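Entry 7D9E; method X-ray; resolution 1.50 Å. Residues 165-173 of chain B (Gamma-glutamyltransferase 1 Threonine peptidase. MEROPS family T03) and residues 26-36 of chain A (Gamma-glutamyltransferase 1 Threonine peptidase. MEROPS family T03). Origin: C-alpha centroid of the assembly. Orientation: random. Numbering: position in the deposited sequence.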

# COMPACT_ATOMS: atom_id res chain seq x y z
N GLY B 165 -6.46 -7.07 -4.51
CA GLY B 165 -6.27 -5.64 -4.68
C GLY B 165 -7.57 -4.88 -4.84
O GLY B 165 -8.68 -5.41 -4.76
N ASP B 166 -7.40 -3.57 -5.07
CA ASP B 166 -8.46 -2.57 -5.14
C ASP B 166 -7.84 -1.37 -5.85
O ASP B 166 -7.55 -0.33 -5.24
CB ASP B 166 -9.06 -2.28 -3.78
CG ASP B 166 -10.30 -1.40 -3.86
OD1 ASP B 166 -10.89 -1.26 -4.95
OD2 ASP B 166 -10.73 -0.91 -2.80
N ILE B 167 -7.59 -1.52 -7.14
CA ILE B 167 -6.90 -0.49 -7.90
C ILE B 167 -7.80 0.74 -7.99
O ILE B 167 -9.00 0.65 -8.31
CB ILE B 167 -6.57 -1.04 -9.29
CG1 ILE B 167 -5.46 -2.10 -9.24
CG2 ILE B 167 -6.12 0.11 -10.21
CD1 ILE B 167 -4.04 -1.55 -9.27
N GLN B 168 -7.21 1.91 -7.78
CA GLN B 168 -7.88 3.19 -7.99
C GLN B 168 -6.98 3.95 -8.95
O GLN B 168 -5.83 4.25 -8.62
CB GLN B 168 -8.06 3.96 -6.69
CG GLN B 168 -8.83 3.21 -5.64
CD GLN B 168 -10.23 2.87 -6.07
OE1 GLN B 168 -10.85 3.62 -6.83
NE2 GLN B 168 -10.75 1.79 -5.54
N ALA B 169 -7.49 4.24 -10.15
CA ALA B 169 -6.66 4.73 -11.23
C ALA B 169 -7.29 5.92 -11.95
O ALA B 169 -8.52 6.05 -12.05
CB ALA B 169 -6.39 3.62 -12.28
N ILE B 170 -6.42 6.79 -12.47
CA ILE B 170 -6.83 7.89 -13.34
C ILE B 170 -5.94 7.84 -14.58
O ILE B 170 -4.72 7.70 -14.46
CB ILE B 170 -6.62 9.26 -12.64
CG1 ILE B 170 -7.47 9.32 -11.38
CG2 ILE B 170 -6.92 10.40 -13.61
CD1 ILE B 170 -7.14 10.53 -10.51
N ARG B 171 -6.54 7.94 -15.75
CA ARG B 171 -5.80 8.00 -17.00
C ARG B 171 -6.04 9.35 -17.64
O ARG B 171 -7.16 9.89 -17.60
CB ARG B 171 -6.28 6.89 -17.97
CG ARG B 171 -5.48 6.76 -19.27
CD ARG B 171 -6.06 5.60 -20.10
NE ARG B 171 -5.23 5.18 -21.21
CZ ARG B 171 -5.34 4.01 -21.83
NH1 ARG B 171 -6.25 3.12 -21.44
NH2 ARG B 171 -4.53 3.71 -22.84
N VAL B 172 -4.99 9.90 -18.23
CA VAL B 172 -5.03 11.18 -18.91
C VAL B 172 -4.69 10.94 -20.37
O VAL B 172 -3.67 10.31 -20.67
CB VAL B 172 -4.03 12.17 -18.28
CG1 VAL B 172 -4.11 13.51 -18.99
CG2 VAL B 172 -4.27 12.31 -16.79
N ASN B 173 -5.56 11.41 -21.27
CA ASN B 173 -5.34 11.34 -22.71
C ASN B 173 -5.47 12.76 -23.25
O ASN B 173 -6.58 13.25 -23.46
CB ASN B 173 -6.34 10.42 -23.40
CG ASN B 173 -6.01 10.22 -24.89
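Chain A (26-36) TLDGGAVAAPD

Residues 26-36 of chain A approach chain B through a loop at T26(A) to G29(A), form a strand from G30(A) to A34(A), and leave the contact through P35(A) and D36(A). The strand runs nearly antiparallel to the chain B strand Q168(B) to N173(B), with an angle of 160° between their N-to-C directions and a closest approach of the axes of 6.0 Å. The two are not joined as neighbours in a sheet, for no hydrogen bond passes directly between the stretches. They meet by packing side chains against both side chains and backbone; together they bury 388 Å².

The extended backbones set the pattern. On chain B, Q168(B), I170(B) and V172(B) direct their CA-to-CB bonds toward chain A, whereas that of A169(B) points away. On chain A, A31(A) and A33(A) point toward chain B, and V32(A) and A34(A) point away. The bumps facing the chain A strand are the long Q168(B) and the branched I170(B), and that strand turns only the methyl groups of A31(A) and A33(A) toward them.

The backbones come closest at Q168(B) and A33(A), whose CA atoms are 5.1 Å apart. CB of Q168(B) lies 3.8 Å from CB of A33(A) and 3.5 Å from O of A33(A). The A33(A) methyl also reaches the backbone of A169(B), the residue after Q168(B), with CB of A33(A) 3.5 Å from O of A169(B), so this small side chain settles against the chain B main chain. Beyond CB, the Q168(B) side chain bends, with chi1 and chi2 both m, and extends along the end of the chain A strand. NE2 of Q168(B) comes within 3.9 Å of CA of P35(A). OE1 of Q168(B) is 3.2 Å from O of A34(A), but both atoms are acceptors and no hydrogen bond joins them; OE1 is satisfied elsewhere in the structure.

I170(B) supplies the main apolar bump. With chi1 m and chi2 t, it places CD1 over the shallow surface between the two alanines: CD1 of I170(B) is 4.0 Å from CB of A31(A), and CG1 of I170(B) is 4.2 Å from CB of A33(A). CD1 of I170(B) also packs on the backbone between them, 3.5 Å from O of A31(A) and 4.1 Å from CA of V32(A), whose own side chain is turned away and does not obstruct it.

Farther along, the spacing widens. The CA atoms of V172(B) and L27(A) are 8.5 Å apart, and larger side chains span the gap, with CG1 of V172(B) 3.9 Å from CD2 of L27(A). Between L27(A) and the strand, G29(A) adopts phi/psi of 100/179°, a conformation that calls for glycine, and N of G29(A) makes a weak hydrogen bond to O of L27(A), at 2.9 Å.

At the other end, a water bridges the chains, donating to O of P35(A) at 2.7 Å and to OD2 of D166(B) at 2.6 Å. The CA-to-CB bond of D36(A) points away from chain B, and its side chain caps a backbone N just past the stretch, at the start of a helix.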

# COMPACT_ATOMS: atom_id res chain seq x y z
N THR A 26 -3.11 22.49 -18.62
CA THR A 26 -4.54 22.73 -18.41
C THR A 26 -5.31 21.53 -18.95
O THR A 26 -5.49 21.37 -20.15
CB THR A 26 -5.01 24.01 -19.07
OG1 THR A 26 -4.21 25.11 -18.62
CG2 THR A 26 -6.48 24.26 -18.74
N LEU A 27 -5.77 20.67 -18.04
CA LEU A 27 -6.62 19.55 -18.40
C LEU A 27 -8.08 19.98 -18.35
O LEU A 27 -8.43 21.04 -17.83
CB LEU A 27 -6.40 18.38 -17.44
CG LEU A 27 -4.96 17.90 -17.30
CD1 LEU A 27 -4.85 16.80 -16.26
CD2 LEU A 27 -4.44 17.41 -18.64
N ASP A 28 -8.95 19.13 -18.92
CA ASP A 28 -10.40 19.35 -18.85
C ASP A 28 -10.90 18.87 -17.49
O ASP A 28 -11.63 17.88 -17.36
CB ASP A 28 -11.09 18.63 -20.00
N GLY A 29 -10.47 19.58 -16.45
CA GLY A 29 -10.88 19.29 -15.09
C GLY A 29 -9.84 18.50 -14.32
O GLY A 29 -8.77 18.15 -14.81
N GLY A 30 -10.18 18.24 -13.05
CA GLY A 30 -9.43 17.33 -12.21
C GLY A 30 -10.16 16.01 -12.10
O GLY A 30 -11.20 15.79 -12.72
N ALA A 31 -9.59 15.10 -11.31
CA ALA A 31 -10.23 13.81 -11.12
C ALA A 31 -9.78 13.17 -9.82
O ALA A 31 -8.67 13.42 -9.33
CB ALA A 31 -9.92 12.85 -12.27
N VAL A 32 -10.63 12.31 -9.28
CA VAL A 32 -10.28 11.50 -8.11
C VAL A 32 -10.75 10.08 -8.35
O VAL A 32 -11.82 9.85 -8.93
CB VAL A 32 -10.85 12.08 -6.80
CG1 VAL A 32 -12.34 12.24 -6.87
CG2 VAL A 32 -10.48 11.18 -5.61
N ALA A 33 -9.92 9.11 -7.95
CA ALA A 33 -10.33 7.71 -7.80
C ALA A 33 -10.06 7.36 -6.35
O ALA A 33 -8.90 7.29 -5.91
CB ALA A 33 -9.59 6.80 -8.77
N ALA A 34 -11.12 7.19 -5.57
CA ALA A 34 -11.01 6.97 -4.15
C ALA A 34 -11.63 5.63 -3.78
O ALA A 34 -12.51 5.12 -4.49
CB ALA A 34 -11.71 8.09 -3.37
N PRO A 35 -11.22 5.05 -2.66
CA PRO A 35 -11.74 3.72 -2.30
C PRO A 35 -13.12 3.73 -1.69
O PRO A 35 -13.68 2.64 -1.47
CB PRO A 35 -10.71 3.20 -1.30
CG PRO A 35 -10.20 4.45 -0.62
CD PRO A 35 -10.11 5.46 -1.77
N ASP A 36 -13.70 4.90 -1.43
CA ASP A 36 -15.12 4.97 -1.09
C ASP A 36 -15.70 6.29 -1.56
O ASP A 36 -14.99 7.18 -2.04
CB ASP A 36 -15.40 4.68 0.40
CG ASP A 36 -15.00 5.81 1.35
OD1 ASP A 36 -14.80 6.97 0.91
OD2 ASP A 36 -14.93 5.54 2.57
O HOH W 1 -12.91 0.08 -1.68